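Local coordinates for protein nicotinate-nucleotide pyrophosphorylase (Ehrlichia chaffeensis, PDB 3L0G) that probably catalyses the decarboxylating transfer of a phosphoribosyl group to quinolinate, yielding nicotinate mononucleotide for NAD biosynthesis, at residues G142-I147 against G272-S277. Numbering follows the deposited sequence.
Sequences GTKVKI and GVDYIS. With EDO (1,2-ethanediol), chain I.
Two parallel strands, 146-148 and 275-277, the first and last in chain order of the parallel sheet in the C-terminal domain of this phosphoribosyltransferase, meet where K146 and I147 pair with Y275 and I276. The backbone of K146 serves both bonds of the ladder: its N donates to D274 O at 3.1 Å, and its O accepts from I276 N at 3.0 Å, each with an N-H...O angle of 162°. D274 O also receives a hydrogen bond from a water that donates to K144 O as well, bridging the two segments, and a weaker CA-H...O contact from V145 CA.

K146 and Y275 share one face of the sheet. K146 CB lies 3.7 Å from Y275 CD1, meeting the ring obliquely, while a bend at chi2 (-64°) carries the charged end away; R148 makes a cation-pi contact with the same ring. I147 and I276 point to the other face, where helix 262-269 covers I276 through V265 and I268 and I281 lies against I147; branched, apolar residues suit such burial. V145 CG1, anti to the backbone N (chi1 173°), comes 3.9 Å from I276 CD1, while CG2 packs against V273. In QPRTases the C-terminal domain is an incomplete alpha/beta barrel: its first strand in sequence lies beside its last, and the sheet is left unclosed between strands 146-148 and 181-183.

Ahead of the strands, K144 reaches across with its long side chain. Its NZ forms a salt bridge with D274 OD1 at 3.1 Å, approaching from above the carboxylate plane, and bonds weakly to G272 O; D274 OD2 accepts from L254 N, so the carboxylate links three chain segments. G272, with positive phi, lets the chain leave helix 262-269, and an ST turn from V145 N to T143 OG1 (3.2 Å) shapes the approach to strand 146-148.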
loop_
_atom_site.group_PDB
_atom_site.type_symbol
_atom_site.label_atom_id
_atom_site.label_comp_id
_atom_site.label_asym_id
_atom_site.label_seq_id
_atom_site.Cartn_x
_atom_site.Cartn_y
_atom_site.Cartn_z
ATOM N N GLY C 142 -35.410 5.573 19.000
ATOM C CA GLY C 142 -36.563 6.442 19.253
ATOM C C GLY C 142 -36.200 7.864 19.641
ATOM O O GLY C 142 -37.073 8.615 20.098
ATOM N N THR C 143 -34.922 8.231 19.505
ATOM C CA THR C 143 -34.491 9.636 19.484
ATOM C C THR C 143 -33.994 9.925 18.075
ATOM O O THR C 143 -33.815 9.004 17.266
ATOM C CB THR C 143 -33.343 9.929 20.492
ATOM O OG1 THR C 143 -32.109 9.360 20.022
ATOM C CG2 THR C 143 -33.667 9.379 21.873
ATOM N N LYS C 144 -33.722 11.181 17.767
ATOM C CA LYS C 144 -33.204 11.522 16.435
ATOM C C LYS C 144 -31.705 11.325 16.329
ATOM O O LYS C 144 -31.132 11.579 15.279
ATOM C CB LYS C 144 -33.526 12.971 16.068
ATOM C CG LYS C 144 -32.881 14.018 16.996
ATOM C CD LYS C 144 -33.284 15.433 16.541
ATOM C CE LYS C 144 -33.066 16.481 17.616
ATOM N NZ LYS C 144 -32.690 17.779 16.964
ATOM N N VAL C 145 -31.068 10.856 17.395
ATOM C CA VAL C 145 -29.613 10.849 17.444
ATOM C C VAL C 145 -28.970 9.783 16.543
ATOM O O VAL C 145 -29.449 8.649 16.461
ATOM C CB VAL C 145 -29.121 10.694 18.883
ATOM C CG1 VAL C 145 -27.625 10.528 18.914
ATOM C CG2 VAL C 145 -29.546 11.906 19.695
ATOM N N LYS C 146 -27.903 10.170 15.861
ATOM C CA LYS C 146 -27.010 9.207 15.197
ATOM C C LYS C 146 -25.695 9.082 15.972
ATOM O O LYS C 146 -25.148 10.073 16.456
ATOM C CB LYS C 146 -26.737 9.637 13.746
ATOM C CG LYS C 146 -28.014 9.849 12.886
ATOM C CD LYS C 146 -28.761 8.531 12.738
ATOM C CE LYS C 146 -29.995 8.648 11.887
ATOM N NZ LYS C 146 -30.606 7.297 11.696
ATOM N N ILE C 147 -25.190 7.865 16.099
ATOM C CA ILE C 147 -23.883 7.623 16.717
ATOM C C ILE C 147 -22.790 7.847 15.653
ATOM O O ILE C 147 -22.897 7.313 14.539
ATOM C CB ILE C 147 -23.796 6.175 17.274
ATOM C CG1 ILE C 147 -24.881 5.937 18.369
ATOM C CG2 ILE C 147 -22.402 5.883 17.783
ATOM C CD1 ILE C 147 -24.917 7.012 19.535
ATOM N N GLY C 272 -31.798 16.388 23.106
ATOM C CA GLY C 272 -32.164 16.973 21.789
ATOM C C GLY C 272 -30.975 17.343 20.885
ATOM O O GLY C 272 -31.117 18.111 19.911
ATOM N N VAL C 273 -29.804 16.798 21.201
ATOM C CA VAL C 273 -28.644 16.924 20.326
ATOM C C VAL C 273 -28.882 16.059 19.063
ATOM O O VAL C 273 -29.774 15.215 19.055
ATOM C CB VAL C 273 -27.349 16.553 21.094
ATOM C CG1 VAL C 273 -27.095 17.586 22.220
ATOM C CG2 VAL C 273 -27.391 15.114 21.647
ATOM N N ASP C 274 -28.124 16.290 18.006
ATOM C CA ASP C 274 -28.275 15.549 16.740
ATOM C C ASP C 274 -27.378 14.320 16.628
ATOM O O ASP C 274 -27.773 13.293 16.067
ATOM C CB ASP C 274 -27.965 16.472 15.560
ATOM C CG ASP C 274 -28.862 17.710 15.544
ATOM O OD1 ASP C 274 -30.077 17.547 15.394
ATOM O OD2 ASP C 274 -28.357 18.840 15.722
ATOM N N TYR C 275 -26.171 14.437 17.165
ATOM C CA TYR C 275 -25.166 13.397 17.039
ATOM C C TYR C 275 -24.496 13.159 18.383
ATOM O O TYR C 275 -24.374 14.080 19.190
ATOM C CB TYR C 275 -24.112 13.829 16.024
ATOM C CG TYR C 275 -24.651 14.005 14.609
ATOM C CD1 TYR C 275 -24.927 12.893 13.825
ATOM C CD2 TYR C 275 -24.875 15.259 14.065
ATOM C CE1 TYR C 275 -25.384 13.010 12.551
ATOM C CE2 TYR C 275 -25.377 15.396 12.745
ATOM C CZ TYR C 275 -25.615 14.257 12.007
ATOM O OH TYR C 275 -26.105 14.307 10.729
ATOM N N ILE C 276 -24.057 11.924 18.609
ATOM C CA ILE C 276 -23.083 11.649 19.665
ATOM C C ILE C 276 -21.890 10.891 19.061
ATOM O O ILE C 276 -22.049 9.776 18.527
ATOM C CB ILE C 276 -23.705 10.880 20.848
ATOM C CG1 ILE C 276 -24.843 11.714 21.469
ATOM C CG2 ILE C 276 -22.627 10.561 21.930
ATOM C CD1 ILE C 276 -25.830 10.882 22.303
ATOM N N SER C 277 -20.712 11.519 19.165
ATOM C CA SER C 277 -19.423 10.987 18.721
ATOM C C SER C 277 -18.743 10.273 19.881
ATOM O O SER C 277 -18.603 10.872 20.930
ATOM C CB SER C 277 -18.501 12.136 18.301
ATOM O OG SER C 277 -18.553 12.365 16.918
HETATM C C1 EDO I . -16.177 14.533 15.771
HETATM O O1 EDO I . -15.483 13.292 15.754
HETATM C C2 EDO I . -16.900 14.759 14.440
HETATM O O2 EDO I . -18.111 13.986 14.323
HETATM O O HOH W 1 -29.586 13.126 13.981
#